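Local coordinates for periplasmic solute binding protein (Pectobacterium atrosepticum, PDB 4RY1) that probably captures a sugar in the periplasm as the solute-binding component of an ABC-type transporter, at residues D154-V168 and H216-R229. Sequence-based numbering, arbitrary orientation.
Sequences DSYYPLGVAQGASDV and HVIPDQRYFSSFGR
Tyr-157 lays its ring flat between His-216 and Pro-219: the imidazole makes an offset stack on one face (centroids 4.0 Å apart, planes at 8°), while on the opposite face Pro-219 CG sits 3.5 Å from the ring centroid in a CH-pi contact. The Tyr-157 edge also turns toward the face of Tyr-223, completing an aromatic cluster. The first torsion of His-216 (chi1 -151°) turns CG away from the backbone N and lays the imidazole over Tyr-157; NE2 gives weak hydrogen bonds to Asp-154 O and OD1. Beyond the cluster, Leu-159 N gives a weak hydrogen bond to Val-217 O, and Leu-159 CD2 lies alongside Ile-218 CG2. Val-161 CB makes a CH-pi contact over a face of Phe-224. The Gln-221 chain bends at chi2 (-79°), carrying its amide to Gly-164, where NE2 donates almost straight to the carbonyl O (3.1 Å) from above the carbonyl plane; OE1 accepts a hydrogen bond from Gln-382. Water 3 bridges Ala-165 N and Phe-224 O. Asp-220 is the N-cap of helix 221-225, its OD1 accepting from Tyr-223 N. The contact packs the loop between helices 138-152 and 169-183 against the chain following helix 199-214; backbone hydrogen bonding ties Gly-160 to Gly-245 of strand 245-249, and helix 371-385 flanks the Val-168 and Gln-221 end.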
loop_
_atom_site.group_PDB
_atom_site.type_symbol
_atom_site.label_atom_id
_atom_site.label_comp_id
_atom_site.label_asym_id
_atom_site.label_seq_id
_atom_site.Cartn_x
_atom_site.Cartn_y
_atom_site.Cartn_z
ATOM N N ASP A 154 -2.426 26.951 13.424
ATOM C CA ASP A 154 -2.715 25.648 14.021
ATOM C C ASP A 154 -3.403 24.642 13.065
ATOM O O ASP A 154 -3.360 23.440 13.297
ATOM C CB ASP A 154 -3.567 25.871 15.269
ATOM C CG ASP A 154 -3.628 24.664 16.144
ATOM O OD1 ASP A 154 -2.546 24.069 16.398
ATOM O OD2 ASP A 154 -4.709 24.340 16.594
ATOM N N SER A 155 -4.042 25.134 12.003
ATOM C CA SER A 155 -4.696 24.242 11.013
ATOM C C SER A 155 -3.722 23.512 10.091
ATOM O O SER A 155 -4.104 22.544 9.440
ATOM C CB SER A 155 -5.662 25.028 10.127
ATOM O OG SER A 155 -6.816 25.401 10.839
ATOM N N TYR A 156 -2.490 24.022 10.005
ATOM C CA TYR A 156 -1.490 23.559 9.038
ATOM C C TYR A 156 -0.490 22.580 9.609
ATOM O O TYR A 156 0.107 22.831 10.648
ATOM C CB TYR A 156 -0.741 24.767 8.479
ATOM C CG TYR A 156 -1.635 25.573 7.559
ATOM C CD1 TYR A 156 -2.495 26.552 8.053
ATOM C CD2 TYR A 156 -1.652 25.318 6.196
ATOM C CE1 TYR A 156 -3.336 27.268 7.199
ATOM C CE2 TYR A 156 -2.484 26.011 5.342
ATOM C CZ TYR A 156 -3.324 26.989 5.841
ATOM O OH TYR A 156 -4.143 27.686 4.977
ATOM N N TYR A 157 -0.278 21.484 8.874
ATOM C CA TYR A 157 0.594 20.400 9.326
ATOM C C TYR A 157 1.468 19.907 8.179
ATOM O O TYR A 157 0.989 19.789 7.049
ATOM C CB TYR A 157 -0.222 19.199 9.818
ATOM C CG TYR A 157 -1.123 19.451 11.010
ATOM C CD1 TYR A 157 -2.371 20.031 10.843
ATOM C CD2 TYR A 157 -0.734 19.098 12.291
ATOM C CE1 TYR A 157 -3.214 20.249 11.927
ATOM C CE2 TYR A 157 -1.566 19.310 13.391
ATOM C CZ TYR A 157 -2.804 19.892 13.199
ATOM O OH TYR A 157 -3.622 20.064 14.278
ATOM N N PRO A 158 2.723 19.560 8.484
ATOM C CA PRO A 158 3.606 18.925 7.495
ATOM C C PRO A 158 3.041 17.676 6.825
ATOM O O PRO A 158 3.298 17.424 5.638
ATOM C CB PRO A 158 4.832 18.541 8.343
ATOM C CG PRO A 158 4.897 19.623 9.361
ATOM C CD PRO A 158 3.470 19.916 9.714
ATOM N N LEU A 159 2.291 16.911 7.606
ATOM C CA LEU A 159 1.913 15.543 7.254
ATOM C C LEU A 159 0.536 15.189 7.812
ATOM O O LEU A 159 0.232 15.505 8.964
ATOM C CB LEU A 159 2.977 14.607 7.840
ATOM C CG LEU A 159 2.896 13.102 7.630
ATOM C CD1 LEU A 159 2.940 12.799 6.149
ATOM C CD2 LEU A 159 3.998 12.366 8.394
ATOM N N GLY A 160 -0.287 14.526 6.992
ATOM C CA GLY A 160 -1.560 13.974 7.449
ATOM C C GLY A 160 -1.454 12.488 7.728
ATOM O O GLY A 160 -0.379 11.886 7.723
ATOM N N VAL A 161 -2.610 11.916 8.023
ATOM C CA VAL A 161 -2.772 10.521 8.330
ATOM C C VAL A 161 -3.786 10.030 7.312
ATOM O O VAL A 161 -4.919 10.504 7.279
ATOM C CB VAL A 161 -3.276 10.324 9.767
ATOM C CG1 VAL A 161 -3.512 8.859 10.090
ATOM C CG2 VAL A 161 -2.268 10.911 10.763
ATOM N N ALA A 162 -3.345 9.118 6.449
ATOM C CA ALA A 162 -4.014 8.816 5.189
ATOM C C ALA A 162 -5.436 8.266 5.320
ATOM O O ALA A 162 -6.265 8.486 4.430
ATOM C CB ALA A 162 -3.146 7.854 4.395
ATOM N N GLN A 163 -5.701 7.544 6.399
ATOM C CA GLN A 163 -7.040 6.996 6.670
ATOM C C GLN A 163 -7.574 7.481 8.023
ATOM O O GLN A 163 -8.479 6.883 8.601
ATOM C CB GLN A 163 -7.018 5.469 6.540
ATOM C CG GLN A 163 -6.735 5.006 5.109
ATOM C CD GLN A 163 -6.781 3.506 4.903
ATOM O OE1 GLN A 163 -7.630 2.819 5.453
ATOM N NE2 GLN A 163 -5.887 2.998 4.063
ATOM N N GLY A 164 -7.022 8.599 8.493
ATOM C CA GLY A 164 -7.610 9.348 9.617
ATOM C C GLY A 164 -7.692 8.529 10.892
ATOM O O GLY A 164 -6.695 7.977 11.357
ATOM N N ALA A 165 -8.904 8.458 11.441
ATOM C CA ALA A 165 -9.195 7.705 12.669
ATOM C C ALA A 165 -9.688 6.285 12.385
ATOM O O ALA A 165 -9.949 5.530 13.309
ATOM C CB ALA A 165 -10.196 8.447 13.526
ATOM N N SER A 166 -9.815 5.926 11.110
ATOM C CA SER A 166 -10.253 4.582 10.722
ATOM C C SER A 166 -9.131 3.551 10.854
ATOM O O SER A 166 -9.358 2.404 11.252
ATOM C CB SER A 166 -10.816 4.590 9.290
ATOM O OG SER A 166 -12.003 5.363 9.245
ATOM N N ASP A 167 -7.919 3.962 10.512
ATOM C CA ASP A 167 -6.786 3.054 10.434
ATOM C C ASP A 167 -5.547 3.937 10.394
ATOM O O ASP A 167 -5.560 4.957 9.716
ATOM C CB ASP A 167 -7.052 2.188 9.182
ATOM C CG ASP A 167 -5.842 1.581 8.523
ATOM O OD1 ASP A 167 -4.775 2.198 8.403
ATOM O OD2 ASP A 167 -6.034 0.432 8.041
ATOM N N VAL A 168 -4.510 3.584 11.158
ATOM C CA VAL A 168 -3.272 4.376 11.200
ATOM C C VAL A 168 -2.074 3.496 10.795
ATOM O O VAL A 168 -0.963 3.606 11.293
ATOM C CB VAL A 168 -3.079 5.127 12.535
ATOM C CG1 VAL A 168 -1.967 6.178 12.409
ATOM C CG2 VAL A 168 -4.403 5.773 12.944
ATOM N N HIS A 216 3.526 18.925 16.365
ATOM C CA HIS A 216 2.658 19.456 15.303
ATOM C C HIS A 216 3.097 18.997 13.907
ATOM O O HIS A 216 2.913 19.705 12.922
ATOM C CB HIS A 216 2.559 20.998 15.368
ATOM C CG HIS A 216 1.260 21.562 14.857
ATOM N ND1 HIS A 216 1.071 21.969 13.553
ATOM C CD2 HIS A 216 0.091 21.812 15.498
ATOM C CE1 HIS A 216 -0.161 22.427 13.408
ATOM N NE2 HIS A 216 -0.775 22.345 14.574
ATOM N N VAL A 217 3.662 17.794 13.820
ATOM C CA VAL A 217 3.966 17.232 12.494
ATOM C C VAL A 217 2.707 16.656 11.850
ATOM O O VAL A 217 2.439 16.886 10.684
ATOM C CB VAL A 217 5.077 16.174 12.545
ATOM C CG1 VAL A 217 5.319 15.605 11.150
ATOM C CG2 VAL A 217 6.360 16.809 13.034
ATOM N N ILE A 218 1.968 15.891 12.638
ATOM C CA ILE A 218 0.681 15.340 12.228
ATOM C C ILE A 218 -0.409 15.766 13.200
ATOM O O ILE A 218 -0.134 16.006 14.368
ATOM C CB ILE A 218 0.694 13.791 12.171
ATOM C CG1 ILE A 218 0.788 13.170 13.564
ATOM C CG2 ILE A 218 1.788 13.286 11.224
ATOM C CD1 ILE A 218 0.790 11.660 13.555
ATOM N N PRO A 219 -1.663 15.844 12.737
ATOM C CA PRO A 219 -2.756 16.023 13.689
ATOM C C PRO A 219 -3.022 14.770 14.491
ATOM O O PRO A 219 -2.676 13.669 14.062
ATOM C CB PRO A 219 -3.974 16.300 12.805
ATOM C CG PRO A 219 -3.430 16.587 11.444
ATOM C CD PRO A 219 -2.177 15.744 11.366
ATOM N N ASP A 220 -3.661 14.942 15.638
ATOM C CA ASP A 220 -3.984 13.819 16.509
ATOM C C ASP A 220 -5.276 13.123 16.098
ATOM O O ASP A 220 -5.922 13.505 15.118
ATOM C CB ASP A 220 -3.969 14.261 17.984
ATOM C CG ASP A 220 -5.150 15.120 18.371
ATOM O OD1 ASP A 220 -6.064 15.335 17.554
ATOM O OD2 ASP A 220 -5.144 15.600 19.518
ATOM N N GLN A 221 -5.650 12.095 16.840
ATOM C CA GLN A 221 -6.825 11.313 16.462
ATOM C C GLN A 221 -8.145 12.039 16.776
ATOM O O GLN A 221 -9.183 11.718 16.180
ATOM C CB GLN A 221 -6.806 9.923 17.076
ATOM C CG GLN A 221 -5.722 9.055 16.477
ATOM C CD GLN A 221 -6.165 8.526 15.139
ATOM O OE1 GLN A 221 -7.079 7.703 15.079
ATOM N NE2 GLN A 221 -5.553 9.003 14.064
ATOM N N ARG A 222 -8.110 13.004 17.698
ATOM C CA ARG A 222 -9.276 13.872 17.938
ATOM C C ARG A 222 -9.592 14.697 16.679
ATOM O O ARG A 222 -10.748 14.800 16.249
ATOM C CB ARG A 222 -9.044 14.813 19.117
ATOM C CG ARG A 222 -8.882 14.124 20.471
ATOM C CD ARG A 222 -8.663 15.173 21.538
ATOM N NE ARG A 222 -8.674 14.692 22.912
ATOM C CZ ARG A 222 -9.756 14.580 23.685
ATOM N NH1 ARG A 222 -10.981 14.830 23.225
ATOM N NH2 ARG A 222 -9.604 14.165 24.932
ATOM N N TYR A 223 -8.542 15.219 16.067
ATOM C CA TYR A 223 -8.677 15.988 14.818
ATOM C C TYR A 223 -9.332 15.107 13.749
ATOM O O TYR A 223 -10.314 15.484 13.128
ATOM C CB TYR A 223 -7.315 16.489 14.354
ATOM C CG TYR A 223 -7.255 17.158 13.016
ATOM C CD1 TYR A 223 -7.245 16.398 11.849
ATOM C CD2 TYR A 223 -7.129 18.524 12.899
ATOM C CE1 TYR A 223 -7.129 16.991 10.598
ATOM C CE2 TYR A 223 -7.019 19.130 11.654
ATOM C CZ TYR A 223 -7.026 18.358 10.496
ATOM O OH TYR A 223 -6.897 18.928 9.238
ATOM N N PHE A 224 -8.777 13.927 13.525
ATOM C CA PHE A 224 -9.304 13.079 12.446
ATOM C C PHE A 224 -10.723 12.598 12.746
ATOM O O PHE A 224 -11.566 12.529 11.843
ATOM C CB PHE A 224 -8.336 11.959 12.070
ATOM C CG PHE A 224 -7.145 12.488 11.330
ATOM C CD1 PHE A 224 -7.284 12.944 10.025
ATOM C CD2 PHE A 224 -5.916 12.628 11.964
ATOM C CE1 PHE A 224 -6.206 13.506 9.356
ATOM C CE2 PHE A 224 -4.832 13.165 11.288
ATOM C CZ PHE A 224 -4.984 13.632 9.996
ATOM N N SER A 225 -11.011 12.332 14.014
ATOM C CA SER A 225 -12.347 11.899 14.400
ATOM C C SER A 225 -13.397 12.942 14.088
ATOM O O SER A 225 -14.549 12.584 13.831
ATOM C CB SER A 225 -12.395 11.536 15.869
ATOM O OG SER A 225 -11.622 10.365 16.115
ATOM N N SER A 226 -12.992 14.219 14.083
ATOM C CA SER A 226 -13.911 15.331 13.804
ATOM C C SER A 226 -14.452 15.272 12.381
ATOM O O SER A 226 -15.439 15.921 12.076
ATOM C CB SER A 226 -13.296 16.710 14.096
ATOM O OG SER A 226 -12.418 17.144 13.068
ATOM N N PHE A 227 -13.782 14.523 11.512
ATOM C CA PHE A 227 -14.217 14.375 10.116
ATOM C C PHE A 227 -15.081 13.160 9.835
ATOM O O PHE A 227 -15.520 12.961 8.696
ATOM C CB PHE A 227 -13.006 14.414 9.186
ATOM C CG PHE A 227 -12.353 15.747 9.171
ATOM C CD1 PHE A 227 -12.828 16.746 8.333
ATOM C CD2 PHE A 227 -11.317 16.030 10.035
ATOM C CE1 PHE A 227 -12.262 17.994 8.351
ATOM C CE2 PHE A 227 -10.749 17.283 10.066
ATOM C CZ PHE A 227 -11.224 18.272 9.229
ATOM N N GLY A 228 -15.311 12.345 10.860
ATOM C CA GLY A 228 -16.173 11.158 10.749
ATOM C C GLY A 228 -15.548 10.079 9.871
ATOM O O GLY A 228 -14.357 9.784 9.970
ATOM N N ARG A 229 -16.373 9.503 9.003
ATOM C CA ARG A 229 -15.967 8.363 8.149
ATOM C C ARG A 229 -15.556 8.771 6.730
ATOM O O ARG A 229 -15.263 7.923 5.882
ATOM C CB ARG A 229 -17.091 7.307 8.068
ATOM C CG ARG A 229 -17.083 6.206 9.137
ATOM C CD ARG A 229 -15.677 5.892 9.643
ATOM N NE ARG A 229 -15.397 4.509 10.039
ATOM C CZ ARG A 229 -14.727 3.617 9.301
ATOM N NH1 ARG A 229 -14.287 3.908 8.077
ATOM N NH2 ARG A 229 -14.504 2.404 9.787
HETATM O O HOH W 1 -6.617 21.614 9.201
HETATM O O HOH W 2 -4.491 17.874 16.078
HETATM O O HOH W 3 -10.799 10.325 9.919
#